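Local coordinates for aspartate-semialdehyde dehydrogenase (Vibrio cholerae, PDB 2R00), which catalyses the NADPH-dependent reductive dephosphorylation of L-aspartyl-4-phosphate to L-aspartate-semialdehyde, a step towards lysine, methionine and threonine, at residues A[10-15]-A[42-47]; A[16-21]-A[319-324]; A[32-37]-A[64-69]; A[80-85]-A[90-95]. One frame throughout, in Å; residues are numbered along the deposited sequence.

Interaction 1 of 4, residues A[10-15]-A[42-47]; sequences GATGAV and EGKTYR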
# COMPACT_ATOMS: atom_id res chain seq x y z
N GLY A 10 -17.27 5.88 -28.38
CA GLY A 10 -15.86 5.92 -27.99
C GLY A 10 -15.18 4.66 -28.47
O GLY A 10 -14.27 4.14 -27.82
N ALA A 11 -15.62 4.17 -29.63
CA ALA A 11 -15.19 2.88 -30.17
C ALA A 11 -13.71 2.78 -30.55
O ALA A 11 -13.17 1.67 -30.63
CB ALA A 11 -16.05 2.51 -31.36
N THR A 12 -13.06 3.92 -30.78
CA THR A 12 -11.65 3.93 -31.16
C THR A 12 -10.72 4.11 -29.96
O THR A 12 -9.49 4.06 -30.08
CB THR A 12 -11.34 4.98 -32.27
OG1 THR A 12 -11.66 6.29 -31.80
CG2 THR A 12 -12.15 4.69 -33.52
N GLY A 13 -11.31 4.33 -28.79
CA GLY A 13 -10.54 4.36 -27.54
C GLY A 13 -10.26 2.96 -27.04
O GLY A 13 -10.90 1.99 -27.46
N ALA A 14 -9.31 2.86 -26.11
CA ALA A 14 -8.86 1.57 -25.59
C ALA A 14 -9.96 0.78 -24.87
O ALA A 14 -10.04 -0.45 -25.02
CB ALA A 14 -7.64 1.74 -24.70
N VAL A 15 -10.80 1.47 -24.09
CA VAL A 15 -11.88 0.77 -23.41
C VAL A 15 -12.95 0.35 -24.42
O VAL A 15 -13.46 -0.77 -24.36
CB VAL A 15 -12.52 1.57 -22.26
CG1 VAL A 15 -13.61 0.75 -21.60
CG2 VAL A 15 -11.46 2.00 -21.24
N GLU A 42 -14.05 8.52 -37.97
CA GLU A 42 -15.04 7.97 -38.89
C GLU A 42 -14.42 7.20 -40.06
O GLU A 42 -13.48 7.68 -40.70
CB GLU A 42 -15.95 9.08 -39.42
CG GLU A 42 -17.08 8.57 -40.29
CD GLU A 42 -18.10 9.64 -40.64
OE1 GLU A 42 -19.31 9.28 -40.73
OE2 GLU A 42 -17.70 10.81 -40.83
N GLY A 43 -14.95 6.02 -40.33
CA GLY A 43 -14.49 5.20 -41.44
C GLY A 43 -13.51 4.10 -41.06
O GLY A 43 -13.21 3.23 -41.88
N LYS A 44 -12.99 4.14 -39.83
CA LYS A 44 -12.12 3.06 -39.36
C LYS A 44 -12.91 1.75 -39.24
O LYS A 44 -14.10 1.77 -38.93
CB LYS A 44 -11.44 3.40 -38.04
CG LYS A 44 -10.19 2.57 -37.80
CD LYS A 44 -9.69 2.60 -36.37
CE LYS A 44 -8.48 1.67 -36.19
NZ LYS A 44 -8.67 0.32 -36.82
N THR A 45 -12.25 0.63 -39.51
CA THR A 45 -12.95 -0.65 -39.52
C THR A 45 -12.46 -1.62 -38.46
O THR A 45 -11.26 -1.66 -38.14
CB THR A 45 -12.92 -1.32 -40.90
OG1 THR A 45 -11.56 -1.39 -41.36
CG2 THR A 45 -13.77 -0.55 -41.89
N TYR A 46 -13.40 -2.39 -37.92
CA TYR A 46 -13.14 -3.42 -36.92
C TYR A 46 -13.86 -4.71 -37.29
O TYR A 46 -14.89 -4.69 -37.97
CB TYR A 46 -13.62 -2.95 -35.53
CG TYR A 46 -12.79 -1.83 -34.95
CD1 TYR A 46 -13.14 -0.50 -35.15
CD2 TYR A 46 -11.64 -2.10 -34.20
CE1 TYR A 46 -12.38 0.54 -34.61
CE2 TYR A 46 -10.88 -1.09 -33.66
CZ TYR A 46 -11.26 0.23 -33.87
OH TYR A 46 -10.51 1.25 -33.34
N ARG A 47 -13.32 -5.84 -36.82
CA ARG A 47 -13.94 -7.14 -37.06
C ARG A 47 -14.64 -7.62 -35.80
O ARG A 47 -14.03 -7.70 -34.74
CB ARG A 47 -12.89 -8.17 -37.49
CG ARG A 47 -13.45 -9.53 -37.85
CD ARG A 47 -12.39 -10.39 -38.52
NE ARG A 47 -12.85 -11.76 -38.75
CZ ARG A 47 -13.39 -12.19 -39.89
NH1 ARG A 47 -13.53 -11.36 -40.92
NH2 ARG A 47 -13.79 -13.45 -40.00
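Tyr46 reaches across from strand 45-48 to Ala11 and Thr12 in the turn that precedes helix 14-25, and the link is made by van der Waals packing. Its OH lies 3.6 Å from Thr12 CA and 3.8 Å from Thr12 CG2, the methyl standing at the ring edge, near the ring plane. The two side chains cross at about a right angle. Ala11 O comes obliquely to the same end of the ring, 4.0 Å from Tyr46 CZ. A looser apolar touch, Thr12 CG2 to Lys44 CD at 4.3 Å, lies beside it, while Lys44 NZ sits 3.9 Å above the plane of the Tyr46 ring, offset toward its rim.

Polar bonds leave the interface. With chi1 at 61°, Thr12 OG1 stands between the backbone N and the carbonyl carbon, and it hydrogen-bonds to Ser41 OG; Tyr46 OH hydrogen-bonds to Glu17 OE1 on the helix that follows the turn. Within the turn, Gly13 N donates to Gly10 O at 3.1 Å, closing a type I turn with Gly13 at the N-cap.

Residues 10-16 read GATGAVG, the GxxGxxG pattern of Rossmann nucleotide-binding loops, and Thr12 to Val15, with Ser41, are predicted to bind NADP(+). Since no hydrogen bond joins the two segments directly, the contact itself is van der Waals packing of a phenol end against a methyl and a turn backbone, and both hydroxyls are satisfied by third residues.

Interaction 2 of 4, residues A[16-21]-A[319-324]; sequences GETMLE and GAATNA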
# COMPACT_ATOMS: atom_id res chain seq x y z
N GLY A 16 -13.29 1.26 -25.34
CA GLY A 16 -14.28 0.99 -26.38
C GLY A 16 -13.88 -0.22 -27.22
O GLY A 16 -14.71 -1.08 -27.52
N GLU A 17 -12.60 -0.29 -27.58
CA GLU A 17 -12.06 -1.43 -28.35
C GLU A 17 -12.13 -2.71 -27.52
O GLU A 17 -12.45 -3.79 -28.05
CB GLU A 17 -10.63 -1.16 -28.79
CG GLU A 17 -10.51 -0.22 -29.98
CD GLU A 17 -9.08 0.06 -30.40
OE1 GLU A 17 -8.87 0.51 -31.56
OE2 GLU A 17 -8.15 -0.17 -29.58
N THR A 18 -11.87 -2.57 -26.22
CA THR A 18 -11.98 -3.71 -25.31
C THR A 18 -13.43 -4.18 -25.16
O THR A 18 -13.69 -5.38 -25.10
CB THR A 18 -11.33 -3.42 -23.93
OG1 THR A 18 -9.99 -2.94 -24.13
CG2 THR A 18 -11.28 -4.67 -23.07
N MET A 19 -14.37 -3.24 -25.13
CA MET A 19 -15.80 -3.58 -25.07
C MET A 19 -16.24 -4.47 -26.25
O MET A 19 -16.97 -5.44 -26.05
CB MET A 19 -16.66 -2.32 -24.98
CG MET A 19 -16.66 -1.69 -23.59
SD MET A 19 -17.45 -0.08 -23.61
CE MET A 19 -17.71 0.18 -21.85
N LEU A 20 -15.81 -4.12 -27.45
CA LEU A 20 -16.09 -4.95 -28.63
C LEU A 20 -15.55 -6.38 -28.42
O LEU A 20 -16.29 -7.35 -28.63
CB LEU A 20 -15.50 -4.29 -29.89
CG LEU A 20 -15.55 -5.00 -31.26
CD1 LEU A 20 -15.49 -3.97 -32.37
CD2 LEU A 20 -14.39 -5.97 -31.41
N GLU A 21 -14.29 -6.49 -27.99
CA GLU A 21 -13.67 -7.80 -27.69
C GLU A 21 -14.42 -8.61 -26.65
O GLU A 21 -14.55 -9.84 -26.78
CB GLU A 21 -12.24 -7.62 -27.19
CG GLU A 21 -11.27 -7.10 -28.23
CD GLU A 21 -9.89 -6.82 -27.65
OE1 GLU A 21 -9.17 -5.97 -28.22
OE2 GLU A 21 -9.52 -7.44 -26.62
N GLY A 319 -11.42 -5.16 -17.03
CA GLY A 319 -12.28 -5.19 -15.85
C GLY A 319 -13.48 -4.26 -16.00
O GLY A 319 -14.62 -4.66 -15.79
N ALA A 320 -13.20 -3.02 -16.39
CA ALA A 320 -14.23 -2.01 -16.65
C ALA A 320 -15.19 -2.45 -17.77
O ALA A 320 -16.41 -2.37 -17.62
CB ALA A 320 -13.58 -0.70 -17.02
N ALA A 321 -14.62 -2.94 -18.87
CA ALA A 321 -15.39 -3.34 -20.03
C ALA A 321 -16.29 -4.52 -19.71
O ALA A 321 -17.47 -4.54 -20.07
CB ALA A 321 -14.47 -3.65 -21.19
N THR A 322 -15.73 -5.51 -19.01
CA THR A 322 -16.47 -6.70 -18.60
C THR A 322 -17.62 -6.38 -17.65
O THR A 322 -18.71 -6.95 -17.78
CB THR A 322 -15.51 -7.72 -17.95
OG1 THR A 322 -14.51 -8.09 -18.91
CG2 THR A 322 -16.26 -8.97 -17.47
N ASN A 323 -17.40 -5.48 -16.69
CA ASN A 323 -18.48 -5.10 -15.77
C ASN A 323 -19.67 -4.55 -16.55
O ASN A 323 -20.83 -4.92 -16.29
CB ASN A 323 -17.99 -4.08 -14.73
CG ASN A 323 -18.92 -3.99 -13.54
OD1 ASN A 323 -18.90 -4.85 -12.66
ND2 ASN A 323 -19.74 -2.94 -13.50
N ALA A 324 -19.37 -3.67 -17.51
CA ALA A 324 -20.34 -3.04 -18.41
C ALA A 324 -21.13 -4.06 -19.22
O ALA A 324 -22.35 -3.95 -19.35
CB ALA A 324 -19.62 -2.08 -19.35
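Met19 meets Ala321 and Ala324 because its CG lies anti to the carbonyl carbon and beside the backbone N (chi1 -76°), and the chain then runs extended to CE. In Thr18, OG1 lies beside the backbone N (chi1 -52°), where it hydrogen-bonds to Ala14 O one turn earlier, and this leaves the methyl CG2 anti to that N and directed to the same alanine. Ala321 CB is received between the two: it lies 3.8 Å from Thr18 CG2 and equally 3.8 Å from Met19 CG. At the far end of the thioether, Met19 CE reaches Ala324 CB at 3.9 Å, one turn further along the partner helix.

This is helix-helix packing between helix 14-25, the first helix of the Rossmann domain, and helix 316-335, which ends the chain after the last strand of the dimerization domain and returns to lie against the nucleotide-binding domain. The axes of the short segments approach to 8.8 Å with a signed crossing angle of -53°. Alanines at 321 and 324 present only methyls to the partner, and the backbones come close at Met19 CA and Ala321 CA, 5.1 Å apart. Ala321 is also touched by Val22 of helix 14-25. Asn315, just before helix 316-335, is predicted to bind NADP(+), and its side chain lies about 5 Å from that of Thr18.

Interaction 3 of 4, residues A[32-37]-A[64-69]; sequences ELFLLA and SQVHIA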
# COMPACT_ATOMS: atom_id res chain seq x y z
N GLU A 32 -27.16 -6.27 -34.61
CA GLU A 32 -26.26 -5.32 -35.25
C GLU A 32 -25.43 -4.53 -34.24
O GLU A 32 -25.96 -4.05 -33.23
CB GLU A 32 -27.06 -4.37 -36.13
CG GLU A 32 -26.27 -3.76 -37.28
CD GLU A 32 -27.18 -3.20 -38.36
OE1 GLU A 32 -28.39 -3.56 -38.39
OE2 GLU A 32 -26.69 -2.38 -39.17
N LEU A 33 -24.14 -4.39 -34.52
CA LEU A 33 -23.25 -3.59 -33.70
C LEU A 33 -22.93 -2.29 -34.42
O LEU A 33 -22.59 -2.31 -35.60
CB LEU A 33 -21.95 -4.35 -33.38
CG LEU A 33 -20.91 -3.63 -32.51
CD1 LEU A 33 -21.42 -3.44 -31.08
CD2 LEU A 33 -19.59 -4.37 -32.51
N PHE A 34 -23.05 -1.17 -33.70
CA PHE A 34 -22.68 0.14 -34.24
C PHE A 34 -21.52 0.73 -33.44
O PHE A 34 -21.49 0.65 -32.21
CB PHE A 34 -23.88 1.11 -34.23
CG PHE A 34 -25.07 0.62 -35.01
CD1 PHE A 34 -26.02 -0.20 -34.42
CD2 PHE A 34 -25.22 0.97 -36.35
CE1 PHE A 34 -27.13 -0.66 -35.15
CE2 PHE A 34 -26.32 0.52 -37.08
CZ PHE A 34 -27.28 -0.30 -36.48
N LEU A 35 -20.56 1.29 -34.15
CA LEU A 35 -19.40 1.89 -33.52
C LEU A 35 -19.40 3.39 -33.79
O LEU A 35 -19.44 3.81 -34.95
CB LEU A 35 -18.10 1.23 -34.00
CG LEU A 35 -18.01 -0.28 -33.80
CD1 LEU A 35 -16.72 -0.85 -34.42
CD2 LEU A 35 -18.11 -0.67 -32.32
N LEU A 36 -19.39 4.17 -32.72
CA LEU A 36 -19.51 5.62 -32.80
C LEU A 36 -18.28 6.31 -32.24
O LEU A 36 -17.67 5.83 -31.28
CB LEU A 36 -20.77 6.11 -32.07
CG LEU A 36 -22.06 5.37 -32.42
CD1 LEU A 36 -23.16 5.62 -31.40
CD2 LEU A 36 -22.51 5.73 -33.83
N ALA A 37 -17.90 7.41 -32.86
CA ALA A 37 -16.82 8.27 -32.39
C ALA A 37 -17.00 9.67 -32.98
O ALA A 37 -18.06 9.98 -33.54
CB ALA A 37 -15.47 7.69 -32.76
N SER A 64 -32.38 5.48 -32.76
CA SER A 64 -33.53 4.57 -32.87
C SER A 64 -33.14 3.18 -33.33
O SER A 64 -33.89 2.21 -33.16
CB SER A 64 -34.59 5.14 -33.82
OG SER A 64 -35.25 6.24 -33.20
N GLN A 65 -31.95 3.08 -33.92
CA GLN A 65 -31.41 1.81 -34.39
C GLN A 65 -31.02 0.82 -33.28
O GLN A 65 -30.92 -0.38 -33.54
CB GLN A 65 -30.19 2.06 -35.28
CG GLN A 65 -30.51 2.79 -36.57
CD GLN A 65 -29.27 3.13 -37.36
OE1 GLN A 65 -28.52 4.05 -37.01
NE2 GLN A 65 -29.04 2.39 -38.43
N VAL A 66 -30.80 1.32 -32.06
CA VAL A 66 -30.21 0.46 -31.02
C VAL A 66 -31.05 0.31 -29.76
O VAL A 66 -31.85 1.19 -29.42
CB VAL A 66 -28.75 0.89 -30.63
CG1 VAL A 66 -27.80 0.64 -31.79
CG2 VAL A 66 -28.69 2.34 -30.23
N HIS A 67 -30.87 -0.82 -29.08
CA HIS A 67 -31.52 -1.10 -27.81
C HIS A 67 -30.67 -0.62 -26.64
O HIS A 67 -31.20 -0.11 -25.65
CB HIS A 67 -31.77 -2.60 -27.66
CG HIS A 67 -32.70 -3.17 -28.69
ND1 HIS A 67 -32.24 -3.74 -29.86
CD2 HIS A 67 -34.05 -3.27 -28.71
CE1 HIS A 67 -33.28 -4.16 -30.57
NE2 HIS A 67 -34.39 -3.89 -29.89
N ILE A 68 -29.36 -0.81 -26.75
CA ILE A 68 -28.41 -0.57 -25.66
C ILE A 68 -27.15 0.08 -26.21
O ILE A 68 -26.68 -0.26 -27.30
CB ILE A 68 -28.05 -1.90 -24.93
CG1 ILE A 68 -29.28 -2.50 -24.25
CG2 ILE A 68 -26.92 -1.69 -23.89
CD1 ILE A 68 -29.13 -3.98 -23.93
N ALA A 69 -26.61 1.03 -25.46
CA ALA A 69 -25.34 1.63 -25.85
C ALA A 69 -24.37 1.55 -24.69
O ALA A 69 -24.76 1.75 -23.54
CB ALA A 69 -25.54 3.08 -26.29
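Phe34 leaves strand 30-37 towards Gln65 and Val66, and its ring supplies its whole share of the contact. From CB, which points at the opposite segment, the CG is set anti to the carbonyl carbon and beside the backbone N (chi1 -58°); this swings the ring across to the segment 64-69. The first atom to meet it is CD1, 3.3 Å from Val66 CG1, a very close approach for two carbons. Next along the same side, CE1 remains 3.7 Å from Val66 CG1 and begins to touch Gln65, whose CB is 4.1 Å away. The tip, CZ, lies 3.9 Å from Gln65 CB, and on the return side CE2 comes within 3.9 Å of Gln65 CD. The ring therefore passes from a valine methyl at one side to the glutamine stem and amide carbon at its outer end. Val66 approaches the ring obliquely, whereas the Gln65 side chain crosses Phe34 at about a right angle, its amide plane turned 50° from the ring.

Within the Rossmann sheet, strand 4-9 runs between strands 30-37 and 68-71, and the contact bridges over its start. Asn5 ties both flanks there: its OD1 accepts from Glu32 N, and its backbone N is paired with His67 ND1. The ring of Phe61 meets that of Phe34 with the planes at about 60°, adding an aromatic neighbour. With no hydrogen bond between the segments, the chemistry is that of a buried apolar join, whose glutamine end is partly exposed.

Interaction 4 of 4, residues A[80-85]-A[90-95]; sequences KWAPIA and VVVIDN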
# COMPACT_ATOMS: atom_id res chain seq x y z
N LYS A 80 -23.29 15.21 -22.59
CA LYS A 80 -23.97 15.68 -23.81
C LYS A 80 -24.84 14.58 -24.45
O LYS A 80 -26.04 14.77 -24.66
CB LYS A 80 -22.93 16.19 -24.81
CG LYS A 80 -23.50 16.75 -26.12
CD LYS A 80 -22.46 17.58 -26.87
CE LYS A 80 -23.01 18.11 -28.20
NZ LYS A 80 -22.18 19.24 -28.72
N TRP A 81 -24.21 13.44 -24.75
CA TRP A 81 -24.83 12.41 -25.59
C TRP A 81 -25.73 11.36 -24.93
O TRP A 81 -26.65 10.85 -25.57
CB TRP A 81 -23.76 11.73 -26.45
CG TRP A 81 -23.30 12.62 -27.54
CD1 TRP A 81 -22.10 13.26 -27.62
CD2 TRP A 81 -24.05 13.02 -28.69
NE1 TRP A 81 -22.04 14.01 -28.76
CE2 TRP A 81 -23.23 13.88 -29.44
CE3 TRP A 81 -25.33 12.70 -29.18
CZ2 TRP A 81 -23.65 14.47 -30.65
CZ3 TRP A 81 -25.75 13.28 -30.38
CH2 TRP A 81 -24.91 14.15 -31.10
N ALA A 82 -25.49 11.04 -23.66
CA ALA A 82 -26.32 10.03 -23.00
C ALA A 82 -27.78 10.44 -22.85
O ALA A 82 -28.67 9.60 -23.03
CB ALA A 82 -25.75 9.58 -21.66
N PRO A 83 -28.05 11.71 -22.47
CA PRO A 83 -29.45 12.15 -22.50
C PRO A 83 -30.13 12.00 -23.87
O PRO A 83 -31.32 11.68 -23.93
CB PRO A 83 -29.36 13.63 -22.11
CG PRO A 83 -28.13 13.70 -21.24
CD PRO A 83 -27.16 12.77 -21.95
N ILE A 84 -29.39 12.24 -24.94
CA ILE A 84 -29.91 12.16 -26.31
C ILE A 84 -30.23 10.72 -26.71
O ILE A 84 -31.30 10.43 -27.25
CB ILE A 84 -28.94 12.82 -27.32
CG1 ILE A 84 -28.79 14.31 -26.97
CG2 ILE A 84 -29.43 12.62 -28.75
CD1 ILE A 84 -27.87 15.08 -27.90
N ALA A 85 -29.32 9.80 -26.41
CA ALA A 85 -29.57 8.38 -26.61
C ALA A 85 -30.75 7.92 -25.76
O ALA A 85 -31.65 7.25 -26.25
CB ALA A 85 -28.31 7.55 -26.30
N VAL A 90 -32.93 4.42 -26.04
CA VAL A 90 -31.75 3.56 -25.81
C VAL A 90 -31.43 3.49 -24.30
O VAL A 90 -31.55 4.49 -23.59
CB VAL A 90 -30.50 4.12 -26.56
CG1 VAL A 90 -29.34 3.14 -26.50
CG2 VAL A 90 -30.84 4.45 -28.00
N VAL A 91 -31.02 2.31 -23.81
CA VAL A 91 -30.51 2.20 -22.46
C VAL A 91 -28.99 2.31 -22.50
O VAL A 91 -28.30 1.50 -23.13
CB VAL A 91 -30.99 0.91 -21.71
CG1 VAL A 91 -30.52 0.93 -20.24
CG2 VAL A 91 -32.49 0.79 -21.78
N VAL A 92 -28.47 3.35 -21.83
CA VAL A 92 -27.05 3.68 -21.88
C VAL A 92 -26.35 3.09 -20.65
O VAL A 92 -26.79 3.31 -19.52
CB VAL A 92 -26.81 5.21 -21.94
CG1 VAL A 92 -25.31 5.54 -21.98
CG2 VAL A 92 -27.54 5.83 -23.13
N ILE A 93 -25.30 2.32 -20.89
CA ILE A 93 -24.43 1.86 -19.81
C ILE A 93 -23.17 2.72 -19.91
O ILE A 93 -22.46 2.67 -20.91
CB ILE A 93 -24.15 0.33 -19.90
CG1 ILE A 93 -25.45 -0.45 -19.66
CG2 ILE A 93 -23.06 -0.07 -18.89
CD1 ILE A 93 -25.54 -1.81 -20.37
N ASP A 94 -22.94 3.54 -18.88
CA ASP A 94 -21.99 4.63 -18.98
C ASP A 94 -20.71 4.38 -18.21
O ASP A 94 -20.71 4.37 -16.98
CB ASP A 94 -22.60 5.95 -18.50
CG ASP A 94 -21.76 7.14 -18.89
OD1 ASP A 94 -21.36 7.20 -20.07
OD2 ASP A 94 -21.48 8.00 -18.02
N ASN A 95 -19.62 4.22 -18.94
CA ASN A 95 -18.32 4.03 -18.30
C ASN A 95 -17.56 5.34 -18.17
O ASN A 95 -16.46 5.49 -18.71
CB ASN A 95 -17.50 2.97 -19.04
CG ASN A 95 -16.19 2.67 -18.34
OD1 ASN A 95 -16.17 2.29 -17.18
ND2 ASN A 95 -15.09 2.88 -19.04
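Val92 and Ala85 form the apolar centre, the valine CG2 lying 3.7 Å from the alanine CB. Val92 has CG1 anti to its backbone N (chi1 180°), which turns CG1 to Ala82 CB, 4.1 Å away, while CG2 touches both Ala85 CB and the carbonyl oxygen of Ala82. One residue pair further out, Ala85 CB faces Val90 CB at 4.1 Å. With only alanine methyls on the helix side, helix and strand lie close, the CA atoms of Ala82 and Val92 being 6.5 Å apart, and those of Ala85 and Val90 5.4 Å.

The packing gives way to polar contact at the end where the helix is about to finish. Val90 N donates to Ala85 O at 3.1 Å, the N-H...O angle being 150°. The donor meets the carbonyl at a C=O...N angle of 141° and is tilted out of the carbonyl plane. Val90's own CB packs beside that oxygen, 3.3 Å from Ala85 O. At the other end of the strand, Asp94 holds Ser78 OG through OD1 and Thr96 OG1 through OD2.

Together these residues join the helix and second strand of a beta-alpha-beta crossover, strand 68-71, helix 75-87 and strand 91-94, in the Rossmann domain. Strand 91-94 bonds to strand 68-71 through Val91 and Ile93 and to strand 125-127 through Val92, while Ile93 turns to the C-terminal helix 316-335, where it packs on Ala324, Ile327 and Ala328.

From the N terminus, interaction 1 opens at the glycine-rich turn and interaction 2 directly after it, on the same helix 14-25. Interaction 3 opens at strand 30-37, before interaction 1 closes its loop at strand 45-48, so the two cross; it closes at residues 64-69. Their backbones join where Gly10 N and Ala11 N meet Leu36 O. Interaction 4 follows in series, closing a short loop within one beta-alpha-beta unit; Ala69 and residues 91 and 93 pair as neighbouring strands. Interaction 2 closes last, at 319-324: it crosses interaction 1, encloses interactions 3 and 4, and brings the C-terminal helix onto the Rossmann domain in which the other three lie.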